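Local coordinates for neutral ceramidase (Pseudomonas aeruginosa, PDB 2ZWS), which hydrolyses the N-acyl bond of ceramides to give sphingosine and free fatty acid, and also runs the reverse synthesis, using a zinc ion in each subunit, at residues R160-L163 with S164-N168; V418-R421 with R422-A426. All coordinates share one frame; numbering follows the deposited sequence.

Interaction 1 (R160-L163 with S164-N168); sequences RSLL and SHLKN
The carbonyl of Ser161 receives two backbone N-H groups from the next turn. His165 N lies 3.3 Å from Ser161 O with an N-H...O angle of 158°, whereas the bond from Ser164 N is weak and bent. One residue on, Leu166 N donates to Leu162 O at 3.0 Å. Further along, His165 O accepts twice from one face of its plane: from Asn168 N at 3.2 Å, closing a type I turn, and from Asn168 ND2 at 2.9 Å. Asn168 ND2 also bonds Glu454, and its OD1 bonds Thr451 OG1. Other polar side-chain ends are satisfied elsewhere: Ser161 OG by Glu461, Ser164 OG by Glu459, His165 NE2 by the carbonyl of Tyr174. Arg160 pairs with Glu461 and hydrogen-bonds the zinc ligand Tyr448.

The apolar contacts gather around Leu162. Its CG lies 4.0 Å from Leu166 CD1, while its CD1 branch approaches the imidazole obliquely, 3.9 Å from His165 CD2. The His165 ring is brought there by a first torsion of 175°, which sets CG opposite the backbone N. Lys167 CG lies 3.5 Å from Leu163 O.

This is a short helical turn with Ser161 in the N-cap position, though without a capping bond from its side chain, running into a type I beta turn; its Arg160 end reaches the zinc ligand Tyr448 in the ceramidase N-terminal domain.

Interaction 2 (V418-R421 with R422-A426); sequences VRIR and RAVQA
Arg422 N donates to Val418 O at 2.9 Å, and the side chains of the same pair also meet. In one of its two conformers Arg422 stretches back along the helix, and the CG1 methyl of Val418 sits over the centre of one guanidinium face, 3.4 Å above its plane. Val418 turns CG1 opposite its backbone N (chi1 171°), while this copy of the Arg422 chain runs extended from CG to NE; together these bring Val418 CG1 to 3.5 Å from both Arg422 NE and Arg422 CZ. Arg422 NH1 of this conformer has a long, weak ion pair with Asp170, whose carboxylate also takes Arg419 NE.

Ala423 follows, its N bonded to Arg419 O at 3.0 Å and its CB 3.4 Å from that same oxygen; the same methyl touches Val480 of helix 471-488. Val424 N then donates to Ile420 O, and Val424 CG2 meets Ile420 CG2 at 4.2 Å. Both side chains are buried against Leu406 of strand 403-407. Gln425 N reaches Arg421 O at 2.8 Å; the Gln425 side chain bends at the second torsion and leads away, NE2 donating to the carbonyl of Ile433. In the conformer described, Arg421 NH2 pairs with Asp179 and hydrogen-bonds Asn245.

The whole is a regular amphipathic alpha-helix with successive i to i+4 bonds, its aliphatic side packed on the four-stranded mixed sheet of the N-terminal domain.

Overall arrangement
Interaction 1 comes first along the chain and interaction 2 follows some 250 residues later, yet their centres are only about 20 Å apart, on the same side of the chain's centre. One lies on the short helix 162-165 and the turn after it, the other on the longer helix 414-428, both within the N-terminal ceramidase domain. They touch where Asn168 OD1 packs 3.1 Å from Arg419 NH1; His165 and Asn168 also meet Met415 on the longer helix. Arg419 bonds to Glu453 and Asn168 to Glu454, so helix 452-457 joins the two. Interaction 1 thus connects the zinc-site surroundings with the helix-covered sheet holding interaction 2.

Interaction 1 (R160-L163 with S164-N168)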
ATOM      1  N   ARG A 160     -13.913 -14.051   0.473  1.00 15.92           N
ATOM      2  CA  ARG A 160     -13.151 -15.218   0.007  1.00 16.67           C
ATOM      3  C   ARG A 160     -13.116 -16.356   1.021  1.00 17.58           C
ATOM      4  O   ARG A 160     -12.542 -17.424   0.771  1.00 18.36           O
ATOM      5  CB  ARG A 160     -11.728 -14.767  -0.402  1.00 16.08           C
ATOM      6  CG  ARG A 160     -10.895 -14.370   0.755  1.00 15.51           C
ATOM      7  CD  ARG A 160      -9.543 -13.828   0.344  1.00 16.11           C
ATOM      8  NE  ARG A 160      -8.696 -13.675   1.519  1.00 16.75           N
ATOM      9  CZ  ARG A 160      -7.446 -13.202   1.480  1.00 16.07           C
ATOM     10  NH1 ARG A 160      -6.893 -12.815   0.319  1.00 17.79           N
ATOM     11  NH2 ARG A 160      -6.747 -13.128   2.600  1.00 15.75           N
ATOM     12  N   SER A 161     -13.705 -16.111   2.183  1.00 17.75           N
ATOM     13  CA  SER A 161     -13.771 -17.115   3.245  1.00 18.56           C
ATOM     14  C   SER A 161     -15.146 -17.069   3.898  1.00 18.34           C
ATOM     15  O   SER A 161     -15.263 -16.860   5.113  1.00 18.07           O
ATOM     16  CB  SER A 161     -12.667 -16.855   4.268  1.00 18.64           C
ATOM     17  OG  SER A 161     -11.435 -17.214   3.677  1.00 21.01           O
ATOM     18  N   LEU A 162     -16.177 -17.269   3.074  1.00 18.66           N
ATOM     19  CA  LEU A 162     -17.557 -17.090   3.513  1.00 19.67           C
ATOM     20  C   LEU A 162     -17.973 -18.105   4.586  1.00 20.03           C
ATOM     21  O   LEU A 162     -18.759 -17.781   5.478  1.00 21.25           O
ATOM     22  CB  LEU A 162     -18.513 -17.104   2.319  1.00 20.44           C
ATOM     23  CG  LEU A 162     -19.919 -16.545   2.602  1.00 22.35           C
ATOM     24  CD1 LEU A 162     -19.891 -15.196   3.328  1.00 22.24           C
ATOM     25  CD2 LEU A 162     -20.705 -16.423   1.313  1.00 24.77           C
ATOM     26  N   LEU A 163     -17.408 -19.301   4.535  1.00 20.49           N
ATOM     27  CA  LEU A 163     -17.746 -20.331   5.517  1.00 20.73           C
ATOM     28  C   LEU A 163     -17.441 -19.846   6.940  1.00 20.69           C
ATOM     29  O   LEU A 163     -18.243 -20.057   7.858  1.00 20.40           O
ATOM     30  CB  LEU A 163     -16.964 -21.604   5.205  1.00 21.34           C
ATOM     31  CG  LEU A 163     -17.119 -22.798   6.136  1.00 24.07           C
ATOM     32  CD1 LEU A 163     -16.900 -24.023   5.291  1.00 26.85           C
ATOM     33  CD2 LEU A 163     -16.112 -22.749   7.274  1.00 24.90           C
ATOM     34  N   SER A 164     -16.285 -19.188   7.116  1.00 19.94           N
ATOM     35  CA  SER A 164     -15.865 -18.689   8.425  1.00 19.92           C
ATOM     36  C   SER A 164     -16.701 -17.484   8.835  1.00 19.61           C
ATOM     37  O   SER A 164     -17.078 -17.345   9.997  1.00 19.87           O
ATOM     38  CB  SER A 164     -14.381 -18.285   8.395  1.00 20.47           C
ATOM     39  OG  SER A 164     -13.543 -19.401   8.195  1.00 23.67           O
ATOM     40  N   HIS A 165     -17.006 -16.621   7.871  1.00 18.83           N
ATOM     41  CA  HIS A 165     -17.782 -15.409   8.146  1.00 18.53           C
ATOM     42  C   HIS A 165     -19.161 -15.775   8.721  1.00 18.86           C
ATOM     43  O   HIS A 165     -19.666 -15.130   9.636  1.00 18.39           O
ATOM     44  CB  HIS A 165     -17.954 -14.583   6.877  1.00 18.55           C
ATOM     45  CG  HIS A 165     -18.844 -13.384   7.030  1.00 18.02           C
ATOM     46  ND1 HIS A 165     -18.421 -12.204   7.611  1.00 17.26           N
ATOM     47  CD2 HIS A 165     -20.139 -13.191   6.683  1.00 18.01           C
ATOM     48  CE1 HIS A 165     -19.415 -11.329   7.588  1.00 17.72           C
ATOM     49  NE2 HIS A 165     -20.478 -11.912   7.048  1.00 18.36           N
ATOM     50  N   LEU A 166     -19.742 -16.826   8.156  1.00 19.12           N
ATOM     51  CA  LEU A 166     -21.065 -17.299   8.555  1.00 19.61           C
ATOM     52  C   LEU A 166     -21.083 -17.942   9.928  1.00 20.32           C
ATOM     53  O   LEU A 166     -22.172 -18.244  10.443  1.00 21.30           O
ATOM     54  CB  LEU A 166     -21.617 -18.256   7.499  1.00 19.51           C
ATOM     55  CG  LEU A 166     -21.843 -17.627   6.122  1.00 20.27           C
ATOM     56  CD1 LEU A 166     -22.201 -18.709   5.088  1.00 19.99           C
ATOM     57  CD2 LEU A 166     -22.900 -16.548   6.156  1.00 22.33           C
ATOM     58  N   LYS A 167     -19.913 -18.180  10.523  1.00 20.53           N
ATOM     59  CA  LYS A 167     -19.868 -18.713  11.887  1.00 21.56           C
ATOM     60  C   LYS A 167     -20.133 -17.631  12.931  1.00 21.13           C
ATOM     61  O   LYS A 167     -20.339 -17.941  14.101  1.00 20.31           O
ATOM     62  CB  LYS A 167     -18.535 -19.405  12.198  1.00 22.57           C
ATOM     63  CG  LYS A 167     -18.133 -20.574  11.290  1.00 25.77           C
ATOM     64  CD  LYS A 167     -19.128 -21.720  11.340  1.00 29.00           C
ATOM     65  CE  LYS A 167     -18.507 -22.985  10.763  1.00 33.85           C
ATOM     66  NZ  LYS A 167     -19.541 -23.992  10.386  1.00 34.84           N
ATOM     67  N   ASN A 168     -20.093 -16.352  12.533  1.00 20.84           N
ATOM     68  CA  ASN A 168     -20.387 -15.261  13.463  1.00 21.59           C
ATOM     69  C   ASN A 168     -21.885 -15.166  13.732  1.00 22.63           C
ATOM     70  O   ASN A 168     -22.679 -15.265  12.802  1.00 23.09           O
ATOM     71  CB  ASN A 168     -19.890 -13.927  12.908  1.00 21.24           C
ATOM     72  CG  ASN A 168     -18.372 -13.889  12.759  1.00 20.24           C
ATOM     73  OD1 ASN A 168     -17.632 -13.992  13.740  1.00 19.85           O
ATOM     74  ND2 ASN A 168     -17.914 -13.762  11.519  1.00 17.39           N
TER

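Interaction 2 (V418-R421 with R422-A426)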
ATOM      1  N   VAL A 418     -15.573  -4.662  12.149  1.00 15.49           N
ATOM      2  CA  VAL A 418     -16.893  -4.136  12.519  1.00 15.66           C
ATOM      3  C   VAL A 418     -17.122  -4.180  14.038  1.00 14.94           C
ATOM      4  O   VAL A 418     -17.634  -3.231  14.614  1.00 16.05           O
ATOM      5  CB  VAL A 418     -18.052  -4.843  11.760  1.00 16.26           C
ATOM      6  CG1 VAL A 418     -19.408  -4.423  12.341  1.00 16.96           C
ATOM      7  CG2 VAL A 418     -17.981  -4.496  10.287  1.00 16.76           C
ATOM      8  N   ARG A 419     -16.750  -5.280  14.681  1.00 14.77           N
ATOM      9  CA  ARG A 419     -16.929  -5.364  16.143  1.00 14.87           C
ATOM     10  C   ARG A 419     -16.136  -4.261  16.879  1.00 15.07           C
ATOM     11  O   ARG A 419     -16.612  -3.668  17.861  1.00 16.06           O
ATOM     12  CB  ARG A 419     -16.533  -6.739  16.664  1.00 16.32           C
ATOM     13  CG  ARG A 419     -17.633  -7.781  16.446  1.00 16.32           C
ATOM     14  CD  ARG A 419     -17.193  -9.071  17.076  1.00 19.31           C
ATOM     15  NE  ARG A 419     -17.950 -10.203  16.562  1.00 21.88           N
ATOM     16  CZ  ARG A 419     -17.652 -11.459  16.863  1.00 23.80           C
ATOM     17  NH1 ARG A 419     -18.379 -12.460  16.354  1.00 26.07           N
ATOM     18  NH2 ARG A 419     -16.632 -11.709  17.678  1.00 24.09           N
ATOM     19  N   ILE A 420     -14.934  -3.977  16.390  1.00 15.63           N
ATOM     20  CA  ILE A 420     -14.110  -2.940  17.016  1.00 14.67           C
ATOM     21  C   ILE A 420     -14.717  -1.560  16.769  1.00 15.04           C
ATOM     22  O   ILE A 420     -14.849  -0.765  17.686  1.00 14.75           O
ATOM     23  CB  ILE A 420     -12.657  -3.012  16.542  1.00 14.74           C
ATOM     24  CG1 ILE A 420     -12.048  -4.350  16.996  1.00 14.14           C
ATOM     25  CG2 ILE A 420     -11.862  -1.841  17.113  1.00 15.53           C
ATOM     26  CD1 ILE A 420     -10.645  -4.631  16.470  1.00 13.62           C
ATOM     27  N   ARG A 421     -15.147  -1.313  15.536  1.00 15.46           N
ATOM     28  CA  ARG A 421     -15.821  -0.076  15.186  0.50 16.41           C
ATOM     29  C   ARG A 421     -17.020   0.190  16.101  1.00 17.12           C
ATOM     30  O   ARG A 421     -17.162   1.288  16.646  1.00 18.37           O
ATOM     31  CB  ARG A 421     -16.290  -0.168  13.745  0.50 15.85           C
ATOM     32  CG  ARG A 421     -16.036   1.070  12.938  0.50 16.39           C
ATOM     33  CD  ARG A 421     -16.812   0.959  11.652  0.50 14.47           C
ATOM     34  NE  ARG A 421     -16.394  -0.182  10.849  0.50 13.59           N
ATOM     35  CZ  ARG A 421     -17.070  -0.658   9.796  0.50 12.12           C
ATOM     36  NH1 ARG A 421     -18.234  -0.124   9.416  0.50 10.18           N
ATOM     37  NH2 ARG A 421     -16.565  -1.680   9.108  0.50 13.17           N
ATOM     38  N   ARG A 422     -17.872  -0.821  16.269  1.00 17.52           N
ATOM     39  CA  ARG A 422     -19.062  -0.732  17.133  0.60 18.17           C
ATOM     40  C   ARG A 422     -18.685  -0.397  18.566  1.00 17.48           C
ATOM     41  O   ARG A 422     -19.328   0.428  19.219  1.00 18.08           O
ATOM     42  CB  ARG A 422     -19.829  -2.052  17.138  0.60 18.62           C
ATOM     43  CG  ARG A 422     -20.611  -2.329  15.878  0.60 19.69           C
ATOM     44  CD  ARG A 422     -21.176  -3.739  15.879  0.60 22.10           C
ATOM     45  NE  ARG A 422     -21.956  -3.938  14.668  0.60 24.96           N
ATOM     46  CZ  ARG A 422     -22.327  -5.114  14.182  0.60 26.71           C
ATOM     47  NH1 ARG A 422     -21.980  -6.243  14.789  0.60 25.84           N
ATOM     48  NH2 ARG A 422     -23.038  -5.145  13.065  0.60 26.08           N
ATOM     49  N   ALA A 423     -17.662  -1.092  19.065  1.00 16.94           N
ATOM     50  CA  ALA A 423     -17.253  -0.941  20.463  1.00 16.85           C
ATOM     51  C   ALA A 423     -16.690   0.462  20.701  1.00 16.36           C
ATOM     52  O   ALA A 423     -16.987   1.105  21.712  1.00 16.40           O
ATOM     53  CB  ALA A 423     -16.249  -1.995  20.825  1.00 17.10           C
ATOM     54  N   VAL A 424     -15.877   0.941  19.756  1.00 16.01           N
ATOM     55  CA  VAL A 424     -15.314   2.280  19.832  1.00 15.76           C
ATOM     56  C   VAL A 424     -16.389   3.362  19.689  1.00 16.66           C
ATOM     57  O   VAL A 424     -16.397   4.331  20.466  1.00 17.89           O
ATOM     58  CB  VAL A 424     -14.179   2.463  18.810  1.00 14.32           C
ATOM     59  CG1 VAL A 424     -13.794   3.969  18.636  1.00 14.41           C
ATOM     60  CG2 VAL A 424     -12.977   1.609  19.211  1.00 14.42           C
ATOM     61  N   GLN A 425     -17.306   3.201  18.734  1.00 16.96           N
ATOM     62  CA  GLN A 425     -18.403   4.162  18.612  1.00 17.28           C
ATOM     63  C   GLN A 425     -19.229   4.234  19.912  1.00 17.36           C
ATOM     64  O   GLN A 425     -19.618   5.327  20.339  1.00 17.79           O
ATOM     65  CB  GLN A 425     -19.291   3.854  17.389  1.00 17.97           C
ATOM     66  CG  GLN A 425     -20.498   4.814  17.232  1.00 19.10           C
ATOM     67  CD  GLN A 425     -20.092   6.257  17.035  1.00 21.50           C
ATOM     68  OE1 GLN A 425     -19.610   6.651  15.970  1.00 23.34           O
ATOM     69  NE2 GLN A 425     -20.292   7.058  18.064  1.00 22.69           N
ATOM     70  N   ALA A 426     -19.484   3.091  20.542  1.00 17.48           N
ATOM     71  CA  ALA A 426     -20.231   3.100  21.818  1.00 18.37           C
ATOM     72  C   ALA A 426     -19.467   3.875  22.894  1.00 18.79           C
ATOM     73  O   ALA A 426     -20.056   4.682  23.609  1.00 20.35           O
ATOM     74  CB  ALA A 426     -20.575   1.661  22.273  1.00 18.88           C
TER